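Local coordinates for MobB protein homolog (Geobacillus stearothermophilus, PDB 1XJC) that is of unconfirmed function but, as a MobB homolog of the P-loop NTPase clan, probably binds a nucleotide in the making of the molybdopterin guanine dinucleotide cofactor, at residues K23-W33 with Y157-R168. Numbering follows the deposited sequence.
Sequences KWVAAAVREGW and YIPWLMNEVRTR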
loop_
_atom_site.group_PDB
_atom_site.type_symbol
_atom_site.label_atom_id
_atom_site.label_comp_id
_atom_site.label_asym_id
_atom_site.label_seq_id
_atom_site.Cartn_x
_atom_site.Cartn_y
_atom_site.Cartn_z
ATOM N N LYS A 23 -8.269 -3.595 5.432
ATOM C CA LYS A 23 -8.821 -2.714 6.443
ATOM C C LYS A 23 -8.620 -1.252 6.108
ATOM O O LYS A 23 -9.496 -0.431 6.368
ATOM C CB LYS A 23 -8.190 -3.029 7.805
ATOM C CG LYS A 23 -8.621 -4.380 8.355
ATOM C CD LYS A 23 -7.911 -4.684 9.666
ATOM C CE LYS A 23 -8.273 -6.079 10.147
ATOM N NZ LYS A 23 -9.756 -6.198 10.307
ATOM N N TRP A 24 -7.467 -0.920 5.533
ATOM C CA TRP A 24 -7.177 0.468 5.194
ATOM C C TRP A 24 -8.107 0.907 4.063
ATOM O O TRP A 24 -8.708 1.971 4.141
ATOM C CB TRP A 24 -5.711 0.609 4.769
ATOM C CG TRP A 24 -5.180 2.012 4.814
ATOM C CD1 TRP A 24 -5.891 3.164 5.013
ATOM C CD2 TRP A 24 -3.811 2.405 4.676
ATOM N NE1 TRP A 24 -5.048 4.246 5.010
ATOM C CE2 TRP A 24 -3.765 3.812 4.804
ATOM C CE3 TRP A 24 -2.613 1.704 4.458
ATOM C CZ2 TRP A 24 -2.566 4.535 4.718
ATOM C CZ3 TRP A 24 -1.418 2.426 4.372
ATOM C CH2 TRP A 24 -1.406 3.824 4.502
ATOM N N VAL A 25 -8.226 0.096 3.009
ATOM C CA VAL A 25 -9.135 0.441 1.908
ATOM C C VAL A 25 -10.569 0.630 2.442
ATOM O O VAL A 25 -11.234 1.606 2.102
ATOM C CB VAL A 25 -9.145 -0.664 0.782
ATOM C CG1 VAL A 25 -10.342 -0.471 -0.127
ATOM C CG2 VAL A 25 -7.854 -0.601 -0.054
ATOM N N ALA A 26 -11.035 -0.287 3.292
ATOM C CA ALA A 26 -12.391 -0.201 3.850
ATOM C C ALA A 26 -12.642 1.089 4.649
ATOM O O ALA A 26 -13.704 1.712 4.522
ATOM C CB ALA A 26 -12.691 -1.452 4.754
ATOM N N ALA A 27 -11.673 1.497 5.467
ATOM C CA ALA A 27 -11.839 2.714 6.260
ATOM C C ALA A 27 -11.886 3.898 5.304
ATOM O O ALA A 27 -12.710 4.800 5.466
ATOM C CB ALA A 27 -10.675 2.881 7.252
ATOM N N ALA A 28 -11.004 3.898 4.301
ATOM C CA ALA A 28 -10.990 5.010 3.340
ATOM C C ALA A 28 -12.338 5.069 2.607
ATOM O O ALA A 28 -12.908 6.144 2.434
ATOM C CB ALA A 28 -9.840 4.834 2.323
ATOM N N VAL A 29 -12.843 3.910 2.173
ATOM C CA VAL A 29 -14.133 3.872 1.470
ATOM C C VAL A 29 -15.256 4.396 2.365
ATOM O O VAL A 29 -16.081 5.211 1.932
ATOM C CB VAL A 29 -14.485 2.424 0.968
ATOM C CG1 VAL A 29 -15.902 2.392 0.415
ATOM C CG2 VAL A 29 -13.505 1.992 -0.130
ATOM N N ARG A 30 -15.292 3.943 3.614
ATOM C CA ARG A 30 -16.324 4.403 4.553
ATOM C C ARG A 30 -16.315 5.916 4.719
ATOM O O ARG A 30 -17.360 6.519 4.904
ATOM C CB ARG A 30 -16.138 3.792 5.944
ATOM C CG ARG A 30 -16.405 2.327 6.039
ATOM C CD ARG A 30 -16.430 1.909 7.502
ATOM N NE ARG A 30 -16.004 0.522 7.657
ATOM C CZ ARG A 30 -14.747 0.141 7.871
ATOM N NH1 ARG A 30 -13.770 1.037 7.967
ATOM N NH2 ARG A 30 -14.466 -1.148 7.983
ATOM N N GLU A 31 -15.133 6.522 4.694
ATOM C CA GLU A 31 -15.017 7.972 4.827
ATOM C C GLU A 31 -15.466 8.634 3.538
ATOM O O GLU A 31 -15.468 9.857 3.442
ATOM C CB GLU A 31 -13.568 8.391 5.110
ATOM C CG GLU A 31 -13.101 8.119 6.519
ATOM C CD GLU A 31 -13.957 8.832 7.539
ATOM O OE1 GLU A 31 -13.944 10.085 7.559
ATOM O OE2 GLU A 31 -14.652 8.135 8.308
ATOM N N GLY A 32 -15.826 7.820 2.543
ATOM C CA GLY A 32 -16.256 8.362 1.267
ATOM C C GLY A 32 -15.128 8.789 0.332
ATOM O O GLY A 32 -15.374 9.487 -0.652
ATOM N N TRP A 33 -13.896 8.376 0.615
ATOM C CA TRP A 33 -12.773 8.745 -0.246
ATOM C C TRP A 33 -12.778 7.975 -1.577
ATOM O O TRP A 33 -13.351 6.880 -1.680
ATOM C CB TRP A 33 -11.443 8.485 0.468
ATOM C CG TRP A 33 -11.185 9.369 1.669
ATOM C CD1 TRP A 33 -11.989 10.372 2.149
ATOM C CD2 TRP A 33 -10.041 9.326 2.528
ATOM N NE1 TRP A 33 -11.410 10.955 3.257
ATOM C CE2 TRP A 33 -10.215 10.330 3.513
ATOM C CE3 TRP A 33 -8.880 8.536 2.567
ATOM C CZ2 TRP A 33 -9.272 10.565 4.525
ATOM C CZ3 TRP A 33 -7.941 8.768 3.578
ATOM C CH2 TRP A 33 -8.148 9.778 4.542
ATOM N N TYR A 157 -3.896 1.212 14.609
ATOM C CA TYR A 157 -3.141 1.667 13.438
ATOM C C TYR A 157 -3.942 2.221 12.260
ATOM O O TYR A 157 -3.434 3.052 11.524
ATOM C CB TYR A 157 -2.101 0.614 12.974
ATOM C CG TYR A 157 -2.605 -0.736 12.526
ATOM C CD1 TYR A 157 -3.334 -0.882 11.338
ATOM C CD2 TYR A 157 -2.301 -1.885 13.260
ATOM C CE1 TYR A 157 -3.738 -2.145 10.899
ATOM C CE2 TYR A 157 -2.701 -3.147 12.831
ATOM C CZ TYR A 157 -3.416 -3.273 11.651
ATOM O OH TYR A 157 -3.792 -4.524 11.223
ATOM N N ILE A 158 -5.191 1.804 12.096
ATOM C CA ILE A 158 -6.011 2.319 10.992
ATOM C C ILE A 158 -6.334 3.801 11.235
ATOM O O ILE A 158 -6.084 4.636 10.371
ATOM C CB ILE A 158 -7.304 1.484 10.819
ATOM C CG1 ILE A 158 -6.935 0.068 10.329
ATOM C CG2 ILE A 158 -8.252 2.172 9.831
ATOM C CD1 ILE A 158 -6.216 0.040 8.940
ATOM N N PRO A 159 -6.873 4.151 12.419
ATOM C CA PRO A 159 -7.154 5.579 12.631
ATOM C C PRO A 159 -5.837 6.384 12.547
ATOM O O PRO A 159 -5.806 7.516 12.051
ATOM C CB PRO A 159 -7.775 5.603 14.036
ATOM C CG PRO A 159 -8.500 4.292 14.084
ATOM C CD PRO A 159 -7.467 3.336 13.498
ATOM N N TRP A 160 -4.743 5.798 13.018
ATOM C CA TRP A 160 -3.457 6.503 12.960
ATOM C C TRP A 160 -3.059 6.780 11.496
ATOM O O TRP A 160 -2.652 7.909 11.123
ATOM C CB TRP A 160 -2.367 5.672 13.633
ATOM C CG TRP A 160 -1.053 6.386 13.731
ATOM C CD1 TRP A 160 -0.657 7.249 14.716
ATOM C CD2 TRP A 160 0.019 6.338 12.786
ATOM N NE1 TRP A 160 0.595 7.743 14.440
ATOM C CE2 TRP A 160 1.032 7.202 13.259
ATOM C CE3 TRP A 160 0.223 5.650 11.583
ATOM C CZ2 TRP A 160 2.231 7.397 12.569
ATOM C CZ3 TRP A 160 1.413 5.844 10.897
ATOM C CH2 TRP A 160 2.404 6.712 11.394
ATOM N N LEU A 161 -3.168 5.751 10.666
ATOM C CA LEU A 161 -2.812 5.892 9.252
ATOM C C LEU A 161 -3.738 6.880 8.546
ATOM O O LEU A 161 -3.268 7.731 7.792
ATOM C CB LEU A 161 -2.850 4.532 8.545
ATOM C CG LEU A 161 -1.737 3.568 8.944
ATOM C CD1 LEU A 161 -1.989 2.180 8.367
ATOM C CD2 LEU A 161 -0.411 4.126 8.449
HETATM N N MSE A 162 -5.044 6.778 8.792
HETATM C CA MSE A 162 -5.992 7.690 8.159
HETATM C C MSE A 162 -5.613 9.143 8.516
HETATM O O MSE A 162 -5.645 10.048 7.664
HETATM C CB MSE A 162 -7.418 7.365 8.618
HETATM C CG MSE A 162 -7.932 6.018 8.091
HETATM SE SE MSE A 162 -8.145 6.036 6.141
HETATM C CE MSE A 162 -9.894 6.891 6.072
ATOM N N ASN A 163 -5.224 9.358 9.765
ATOM C CA ASN A 163 -4.833 10.694 10.188
ATOM C C ASN A 163 -3.566 11.120 9.442
ATOM O O ASN A 163 -3.449 12.280 9.035
ATOM C CB ASN A 163 -4.594 10.753 11.701
ATOM C CG ASN A 163 -4.185 12.145 12.168
ATOM O OD1 ASN A 163 -4.946 13.109 12.031
ATOM N ND2 ASN A 163 -2.976 12.260 12.710
ATOM N N GLU A 164 -2.630 10.188 9.254
ATOM C CA GLU A 164 -1.391 10.503 8.542
ATOM C C GLU A 164 -1.701 10.924 7.108
ATOM O O GLU A 164 -1.090 11.865 6.585
ATOM C CB GLU A 164 -0.419 9.313 8.535
ATOM C CG GLU A 164 0.267 9.062 9.864
ATOM C CD GLU A 164 0.982 10.304 10.398
ATOM O OE1 GLU A 164 1.955 10.752 9.760
ATOM O OE2 GLU A 164 0.568 10.833 11.451
ATOM N N VAL A 165 -2.642 10.228 6.470
ATOM C CA VAL A 165 -3.032 10.577 5.113
ATOM C C VAL A 165 -3.704 11.966 5.103
ATOM O O VAL A 165 -3.387 12.807 4.265
ATOM C CB VAL A 165 -4.046 9.563 4.521
ATOM C CG1 VAL A 165 -4.512 10.053 3.147
ATOM C CG2 VAL A 165 -3.419 8.163 4.431
ATOM N N ARG A 166 -4.636 12.195 6.026
ATOM C CA ARG A 166 -5.346 13.475 6.088
ATOM C C ARG A 166 -4.443 14.675 6.321
ATOM O O ARG A 166 -4.594 15.713 5.679
ATOM C CB ARG A 166 -6.427 13.447 7.168
ATOM C CG ARG A 166 -7.783 13.001 6.665
ATOM C CD ARG A 166 -8.850 13.222 7.722
ATOM N NE ARG A 166 -8.498 12.516 8.943
ATOM C CZ ARG A 166 -8.962 11.318 9.282
ATOM N NH1 ARG A 166 -9.822 10.680 8.494
ATOM N NH2 ARG A 166 -8.543 10.751 10.404
ATOM N N THR A 167 -3.506 14.542 7.250
ATOM C CA THR A 167 -2.582 15.632 7.532
ATOM C C THR A 167 -1.557 15.668 6.389
ATOM O O THR A 167 -0.420 16.119 6.555
ATOM C CB THR A 167 -1.895 15.416 8.895
ATOM O OG1 THR A 167 -1.185 14.175 8.884
ATOM C CG2 THR A 167 -2.938 15.371 10.004
ATOM N N ARG A 168 -2.014 15.182 5.234
ATOM C CA ARG A 168 -1.272 15.091 3.967
ATOM C C ARG A 168 0.167 15.553 4.040
ATOM O O ARG A 168 1.052 14.688 3.859
ATOM C CB ARG A 168 -2.001 15.901 2.883
ATOM C CG ARG A 168 -3.537 15.839 2.978
ATOM C CD ARG A 168 -4.169 14.686 2.173
ATOM N NE ARG A 168 -5.595 14.513 2.504
ATOM C CZ ARG A 168 -6.467 13.792 1.790
ATOM N NH1 ARG A 168 -6.073 13.160 0.683
ATOM N NH2 ARG A 168 -7.737 13.697 2.185
#
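Trp24 and Trp33, the latter just past the end of helix 17-30, and Met162 of helix 154-166 bury about 100 Å² each. The indole of Trp24 is a knob among Ile158, Leu161, Met162 and Val165: CD1 of Leu161 stands over its six-membered ring, 3.9 Å from the centroid and 9° off the normal, a CH-pi contact. Selenium of Met162, a selenomethionine, reaches the edge of the same indole in its plane, with SE 3.8 Å from NE1 of Trp24, a buried N-H that has no hydrogen-bond partner. Bends at chi2 and chi3 (the latter -82°) turn the end of the Met162 chain toward Trp33. CE of Met162 lies over one face of Trp33, 3.8 Å from the centroid of the six-membered ring, a second CH-pi contact, and also 3.5 Å from CA of Ala28, a tight fit. These contacts join helices 17-30 and 154-166, whose local axes pass 10.1 Å apart at -60°, on one side of the parallel sheet of a P-loop NTPase-like fold; Trp24 also touches Val9 and Leu101 on its strands. Replacing Trp24 with an alanine would probably open a gap between helix and sheet, depriving Leu161 of the ring under its methyl and Met162 of one aromatic neighbour. After the Schellman motif at Gly32, Trp33 turns back toward helix 154-166, and its CZ2 edge meets CG of Arg166 at 3.6 Å.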